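Local structure of putative secreted endoglycosylceramidase (Rhodococcus hoagii, 6JYZ) at residues A266-F271 / F311-A316; L325-W330 / R344-A349. The protein probably hydrolyses the glycosidic bond joining the sugar part to the ceramide of galactosylceramide-type glycolipids, as a secreted glycoside hydrolase of family 5. One frame throughout, in Å; residues are numbered along the deposited sequence.

Contact 1: residues A266-F271 / F311-A316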
loop_
_atom_site.group_PDB
_atom_site.type_symbol
_atom_site.label_atom_id
_atom_site.label_comp_id
_atom_site.label_asym_id
_atom_site.label_seq_id
_atom_site.Cartn_x
_atom_site.Cartn_y
_atom_site.Cartn_z
ATOM N N ALA A 266 9.041 -6.529 7.609
ATOM C CA ALA A 266 9.136 -7.102 6.271
ATOM C C ALA A 266 9.083 -8.628 6.282
ATOM O O ALA A 266 8.787 -9.201 5.235
ATOM C CB ALA A 266 10.464 -6.653 5.662
ATOM N N LEU A 267 9.440 -9.278 7.395
ATOM C CA LEU A 267 9.354 -10.734 7.407
ATOM C C LEU A 267 7.964 -11.224 7.090
ATOM O O LEU A 267 7.816 -12.326 6.519
ATOM C CB LEU A 267 9.803 -11.291 8.767
ATOM C CG LEU A 267 11.265 -10.982 9.073
ATOM C CD1 LEU A 267 11.574 -11.425 10.515
ATOM C CD2 LEU A 267 12.246 -11.622 8.117
ATOM N N TRP A 268 6.897 -10.512 7.432
ATOM C CA TRP A 268 5.543 -10.994 7.087
ATOM C C TRP A 268 5.424 -11.179 5.600
ATOM O O TRP A 268 4.737 -12.120 5.137
ATOM C CB TRP A 268 4.501 -9.975 7.589
ATOM C CG TRP A 268 3.095 -10.533 7.574
ATOM C CD1 TRP A 268 2.339 -10.885 6.472
ATOM C CD2 TRP A 268 2.299 -10.821 8.724
ATOM N NE1 TRP A 268 1.116 -11.387 6.894
ATOM C CE2 TRP A 268 1.073 -11.369 8.255
ATOM C CE3 TRP A 268 2.465 -10.647 10.091
ATOM C CZ2 TRP A 268 0.049 -11.742 9.135
ATOM C CZ3 TRP A 268 1.453 -11.026 10.969
ATOM C CH2 TRP A 268 0.262 -11.586 10.484
ATOM N N SER A 269 6.063 -10.332 4.802
ATOM C CA SER A 269 5.985 -10.439 3.350
ATOM C C SER A 269 6.691 -11.641 2.780
ATOM O O SER A 269 6.520 -11.878 1.549
ATOM C CB SER A 269 6.561 -9.193 2.692
ATOM O OG SER A 269 5.798 -8.086 3.111
ATOM N N ALA A 270 7.510 -12.343 3.568
ATOM C CA ALA A 270 8.172 -13.574 3.104
ATOM C C ALA A 270 7.627 -14.821 3.774
ATOM O O ALA A 270 7.869 -15.930 3.255
ATOM C CB ALA A 270 9.654 -13.436 3.415
ATOM N N PHE A 271 6.904 -14.724 4.874
ATOM C CA PHE A 271 6.475 -15.900 5.614
ATOM C C PHE A 271 4.974 -15.957 5.812
ATOM O O PHE A 271 4.466 -17.051 6.168
ATOM C CB PHE A 271 7.114 -15.929 7.017
ATOM C CG PHE A 271 8.608 -16.145 6.938
ATOM C CD1 PHE A 271 9.088 -17.454 6.701
ATOM C CD2 PHE A 271 9.508 -15.100 6.838
ATOM C CE1 PHE A 271 10.463 -17.660 6.575
ATOM C CE2 PHE A 271 10.876 -15.317 6.649
ATOM C CZ PHE A 271 11.313 -16.622 6.537
ATOM N N PHE A 311 -4.896 -15.082 5.018
ATOM C CA PHE A 311 -5.929 -14.164 5.486
ATOM C C PHE A 311 -6.356 -14.473 6.920
ATOM O O PHE A 311 -6.509 -13.581 7.726
ATOM C CB PHE A 311 -7.192 -14.236 4.612
ATOM C CG PHE A 311 -7.118 -13.386 3.362
ATOM C CD1 PHE A 311 -6.393 -13.782 2.257
ATOM C CD2 PHE A 311 -7.782 -12.153 3.315
ATOM C CE1 PHE A 311 -6.338 -13.000 1.113
ATOM C CE2 PHE A 311 -7.727 -11.389 2.141
ATOM C CZ PHE A 311 -7.028 -11.808 1.058
ATOM N N ARG A 312 -6.548 -15.750 7.259
ATOM C CA ARG A 312 -6.982 -16.075 8.611
ATOM C C ARG A 312 -5.969 -15.611 9.657
ATOM O O ARG A 312 -6.360 -15.082 10.694
ATOM C CB ARG A 312 -7.229 -17.611 8.793
ATOM C CG ARG A 312 -8.496 -18.002 8.005
ATOM C CD ARG A 312 -8.738 -19.523 8.234
ATOM N NE ARG A 312 -9.811 -19.930 7.327
ATOM C CZ ARG A 312 -9.678 -20.551 6.153
ATOM N NH1 ARG A 312 -8.502 -20.974 5.713
ATOM N NH2 ARG A 312 -10.791 -20.836 5.470
ATOM N N ILE A 313 -4.674 -15.754 9.358
ATOM C CA ILE A 313 -3.645 -15.303 10.292
ATOM C C ILE A 313 -3.703 -13.789 10.446
ATOM O O ILE A 313 -3.664 -13.257 11.537
ATOM C CB ILE A 313 -2.276 -15.754 9.753
ATOM C CG1 ILE A 313 -2.165 -17.291 9.780
ATOM C CG2 ILE A 313 -1.177 -15.126 10.601
ATOM C CD1 ILE A 313 -0.973 -17.847 8.984
ATOM N N ALA A 314 -3.825 -13.081 9.308
ATOM C CA ALA A 314 -3.872 -11.623 9.353
ATOM C C ALA A 314 -5.113 -11.108 10.078
ATOM O O ALA A 314 -5.058 -10.129 10.808
ATOM C CB ALA A 314 -3.819 -11.074 7.940
ATOM N N VAL A 315 -6.261 -11.771 9.847
ATOM C CA VAL A 315 -7.511 -11.382 10.486
ATOM C C VAL A 315 -7.405 -11.607 12.009
ATOM O O VAL A 315 -7.834 -10.768 12.803
ATOM C CB VAL A 315 -8.678 -12.202 9.887
ATOM C CG1 VAL A 315 -9.957 -12.130 10.734
ATOM C CG2 VAL A 315 -8.979 -11.752 8.474
ATOM N N ALA A 316 -6.783 -12.729 12.426
ATOM C CA ALA A 316 -6.625 -12.953 13.859
ATOM C C ALA A 316 -5.696 -11.930 14.491
ATOM O O ALA A 316 -5.920 -11.444 15.600
ATOM C CB ALA A 316 -6.090 -14.357 14.118
#

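Contact 2: residues L325-W330 / R344-A349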
loop_
_atom_site.group_PDB
_atom_site.type_symbol
_atom_site.label_atom_id
_atom_site.label_comp_id
_atom_site.label_asym_id
_atom_site.label_seq_id
_atom_site.Cartn_x
_atom_site.Cartn_y
_atom_site.Cartn_z
ATOM N N LEU A 325 -8.283 -4.638 9.379
ATOM C CA LEU A 325 -7.261 -5.173 8.490
ATOM C C LEU A 325 -7.396 -4.511 7.131
ATOM O O LEU A 325 -8.481 -4.517 6.549
ATOM C CB LEU A 325 -7.429 -6.685 8.365
ATOM C CG LEU A 325 -6.538 -7.368 7.343
ATOM C CD1 LEU A 325 -5.064 -7.240 7.717
ATOM C CD2 LEU A 325 -6.874 -8.876 7.279
ATOM N N TRP A 326 -6.314 -3.968 6.605
ATOM C CA TRP A 326 -6.310 -3.398 5.241
ATOM C C TRP A 326 -4.940 -3.728 4.670
ATOM O O TRP A 326 -3.958 -3.279 5.279
ATOM C CB TRP A 326 -6.505 -1.876 5.292
ATOM C CG TRP A 326 -6.478 -1.251 3.940
ATOM C CD1 TRP A 326 -7.516 -1.205 3.047
ATOM C CD2 TRP A 326 -5.364 -0.636 3.277
ATOM N NE1 TRP A 326 -7.113 -0.604 1.891
ATOM C CE2 TRP A 326 -5.807 -0.203 2.005
ATOM C CE3 TRP A 326 -4.061 -0.317 3.661
ATOM C CZ2 TRP A 326 -4.971 0.451 1.113
ATOM C CZ3 TRP A 326 -3.206 0.339 2.802
ATOM C CH2 TRP A 326 -3.665 0.705 1.524
ATOM N N THR A 327 -4.846 -4.544 3.631
ATOM C CA THR A 327 -3.506 -5.025 3.219
ATOM C C THR A 327 -2.900 -4.077 2.201
ATOM O O THR A 327 -3.388 -3.928 1.076
ATOM C CB THR A 327 -3.579 -6.468 2.708
ATOM O OG1 THR A 327 -2.230 -6.822 2.345
ATOM C CG2 THR A 327 -4.501 -6.726 1.534
ATOM N N GLY A 328 -1.768 -3.473 2.538
ATOM C CA GLY A 328 -1.216 -2.420 1.698
ATOM C C GLY A 328 -0.523 -2.940 0.457
ATOM O O GLY A 328 -0.257 -2.115 -0.445
ATOM N N GLU A 329 -0.179 -4.229 0.392
ATOM C CA GLU A 329 0.392 -4.789 -0.818
ATOM C C GLU A 329 0.036 -6.234 -0.877
ATOM O O GLU A 329 0.041 -6.966 0.097
ATOM C CB GLU A 329 1.918 -4.835 -0.835
ATOM C CG GLU A 329 2.589 -3.492 -0.829
ATOM C CD GLU A 329 4.109 -3.571 -0.967
ATOM O OE1 GLU A 329 4.679 -4.632 -1.342
ATOM O OE2 GLU A 329 4.692 -2.541 -0.634
ATOM N N TRP A 330 -0.273 -6.637 -2.133
ATOM C CA TRP A 330 -0.474 -8.038 -2.518
ATOM C C TRP A 330 -0.331 -8.055 -4.013
ATOM O O TRP A 330 -0.434 -7.025 -4.696
ATOM C CB TRP A 330 -1.845 -8.527 -2.058
ATOM C CG TRP A 330 -3.000 -7.900 -2.780
ATOM C CD1 TRP A 330 -3.639 -6.716 -2.461
ATOM C CD2 TRP A 330 -3.736 -8.498 -3.872
ATOM N NE1 TRP A 330 -4.712 -6.511 -3.308
ATOM C CE2 TRP A 330 -4.787 -7.587 -4.165
ATOM C CE3 TRP A 330 -3.576 -9.669 -4.616
ATOM C CZ2 TRP A 330 -5.747 -7.883 -5.133
ATOM C CZ3 TRP A 330 -4.553 -9.986 -5.545
ATOM C CH2 TRP A 330 -5.613 -9.099 -5.794
ATOM N N ARG A 344 -7.881 -14.571 -8.308
ATOM C CA ARG A 344 -9.282 -14.752 -8.041
ATOM C C ARG A 344 -9.527 -15.214 -6.618
ATOM O O ARG A 344 -10.432 -14.695 -5.963
ATOM C CB ARG A 344 -9.814 -15.752 -9.097
ATOM C CG ARG A 344 -11.306 -16.045 -8.894
ATOM C CD ARG A 344 -11.737 -17.064 -9.974
ATOM N NE ARG A 344 -13.082 -17.554 -9.770
ATOM C CZ ARG A 344 -13.815 -18.174 -10.706
ATOM N NH1 ARG A 344 -13.333 -18.342 -11.934
ATOM N NH2 ARG A 344 -15.033 -18.608 -10.404
ATOM N N ARG A 345 -8.762 -16.192 -6.152
ATOM C CA ARG A 345 -8.888 -16.640 -4.782
ATOM C C ARG A 345 -8.642 -15.494 -3.778
ATOM O O ARG A 345 -9.280 -15.415 -2.746
ATOM C CB ARG A 345 -7.876 -17.780 -4.472
ATOM C CG ARG A 345 -8.315 -19.112 -5.105
ATOM C CD ARG A 345 -7.150 -20.094 -5.117
ATOM N NE ARG A 345 -6.673 -20.413 -3.788
ATOM C CZ ARG A 345 -5.473 -20.905 -3.522
ATOM N NH1 ARG A 345 -4.682 -21.226 -4.552
ATOM N NH2 ARG A 345 -5.095 -21.191 -2.282
ATOM N N PHE A 346 -7.644 -14.629 -4.113
ATOM C CA PHE A 346 -7.366 -13.505 -3.223
ATOM C C PHE A 346 -8.551 -12.538 -3.087
ATOM O O PHE A 346 -8.916 -12.171 -2.009
ATOM C CB PHE A 346 -6.086 -12.846 -3.725
ATOM C CG PHE A 346 -5.538 -11.873 -2.708
ATOM C CD1 PHE A 346 -6.062 -10.587 -2.540
ATOM C CD2 PHE A 346 -4.473 -12.258 -1.883
ATOM C CE1 PHE A 346 -5.568 -9.711 -1.590
ATOM C CE2 PHE A 346 -3.967 -11.362 -0.938
ATOM C CZ PHE A 346 -4.526 -10.111 -0.782
ATOM N N VAL A 347 -9.078 -12.148 -4.269
ATOM C CA VAL A 347 -10.249 -11.255 -4.213
ATOM C C VAL A 347 -11.436 -11.905 -3.483
ATOM O O VAL A 347 -12.117 -11.252 -2.683
ATOM C CB VAL A 347 -10.591 -10.772 -5.631
ATOM C CG1 VAL A 347 -11.878 -9.910 -5.580
ATOM C CG2 VAL A 347 -9.433 -10.001 -6.230
ATOM N N ASP A 348 -11.624 -13.216 -3.737
ATOM C CA ASP A 348 -12.678 -13.899 -3.006
ATOM C C ASP A 348 -12.490 -13.798 -1.518
ATOM O O ASP A 348 -13.444 -13.594 -0.781
ATOM C CB ASP A 348 -12.735 -15.396 -3.355
ATOM C CG ASP A 348 -13.182 -15.762 -4.773
ATOM O OD1 ASP A 348 -13.571 -14.885 -5.569
ATOM O OD2 ASP A 348 -13.009 -17.001 -5.112
ATOM N N ALA A 349 -11.223 -13.941 -1.055
ATOM C CA ALA A 349 -10.979 -13.876 0.378
ATOM C C ALA A 349 -11.123 -12.429 0.920
ATOM O O ALA A 349 -11.586 -12.239 2.032
ATOM C CB ALA A 349 -9.571 -14.415 0.631
#

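Contact 1: residues A266-F271 / F311-A316
Trp268 meets Ile313 and Ala314 in an apolar contact between two pieces of the (beta/alpha)8 barrel expected of glycoside hydrolase family 5. Trp268 belongs to the short helix 268-271, which follows barrel strand 259-262; its two partners lie on helix 307-321, which leads from strand 287-289 toward strand 326-330. The backbones stay well apart, 9.7 Å between the CA atoms of Trp268 and Ala314, and a single large side chain spans the gap. The CG of Trp268 lies anti to the backbone N (chi1 -166°), which extends the indole toward the longer helix and lets the six-membered ring arrive first. At the far corner of that ring, Trp268 CH2 lies 3.8 Å from Ile313 CG2, and the neighbouring CZ2 of Trp268 lies 3.9 Å from the same methyl. The approach is slanted, neither squarely over the ring nor in its plane. Ile313 offers just this branch: CG1 and CD1 lead off from the indole and leave the touching to CG2. Next along the helix, Ala314 has a side chain small enough for the indole to come close to the main chain itself. No hydrogen bond joins the segments, so shape and apolar burial carry the contact. Trp268 also packs on Pro291 and Asp274, and a bound isopropyl alcohol, probably from the crystallisation liquor, lies about 4 Å from its side chain. The next residue, Ser269, has its OG hydrogen-bonded to Glu222 OE2. Where the indole meets Ala314, Trp268 CZ2 stands 3.9 Å from the alanine CA and 4.1 Å from the CB.

Contact 2: residues L325-W330 / R344-A349
Trp330 holds CG between its backbone N and carbonyl carbon (chi1 69°), while Phe346 has CG anti to its backbone N (chi1 -167°); together these torsions lay the two rings one over the other. The pair joins strand 326-330 to helix 336-353 within a beta-alpha-beta unit that continues into strand 356-359, part of the family 5 (beta/alpha)8 barrel. The six-membered ring of Trp330 and the ring of Phe346 form an offset stack, centroids 3.8 Å apart and planes only 8° from parallel. Trp330 CE3 sits over the phenyl face toward its rim, 3.4 Å from Phe346 CD1. Val347 adds one methyl, CG2, which approaches Trp330 CH2 obliquely at 3.9 Å. Further apolar cover for the indole comes from Leu405, Val343 and Met350. The chain turns a corner at Gly328, and Glu329 beyond it starts away from the helix; its OE2 forms a salt bridge with Arg83 NH1 and its OE1 a hydrogen bond with Tyr294 OH. Thr327 divides its two branches: OG1 is hydrogen-bonded to Pro291 O, and the methyl is left for the phenylalanine. That methyl, Thr327 CG2, meets the edge of the phenyl ring near its plane, 4.1 Å from Phe346 CZ.

How the contacts relate
Contact 1 closes along the chain before contact 2 opens, and their centres lie about 11 Å apart in the same family 5 barrel. Helix 307-321, which supplies residues 311-316, is followed, after a short loop, by strand 326-330, so the second half of contact 1 and the first half of contact 2 are successive elements. Helix 307-321 also lies against helix 336-353: Phe311 and Phe346 pack edge-to-face, with Phe311 CE1 3.5 Å from Phe346 CE2. Just before the strand, Leu325 CD2 is 3.8 Å from both Val315 CG2 and Ala314 CB. Helix 307-321 thus packs against Trp268 in contact 1 and against Leu325 and Phe346 of contact 2, with Ala314 touching both Trp268 and Leu325.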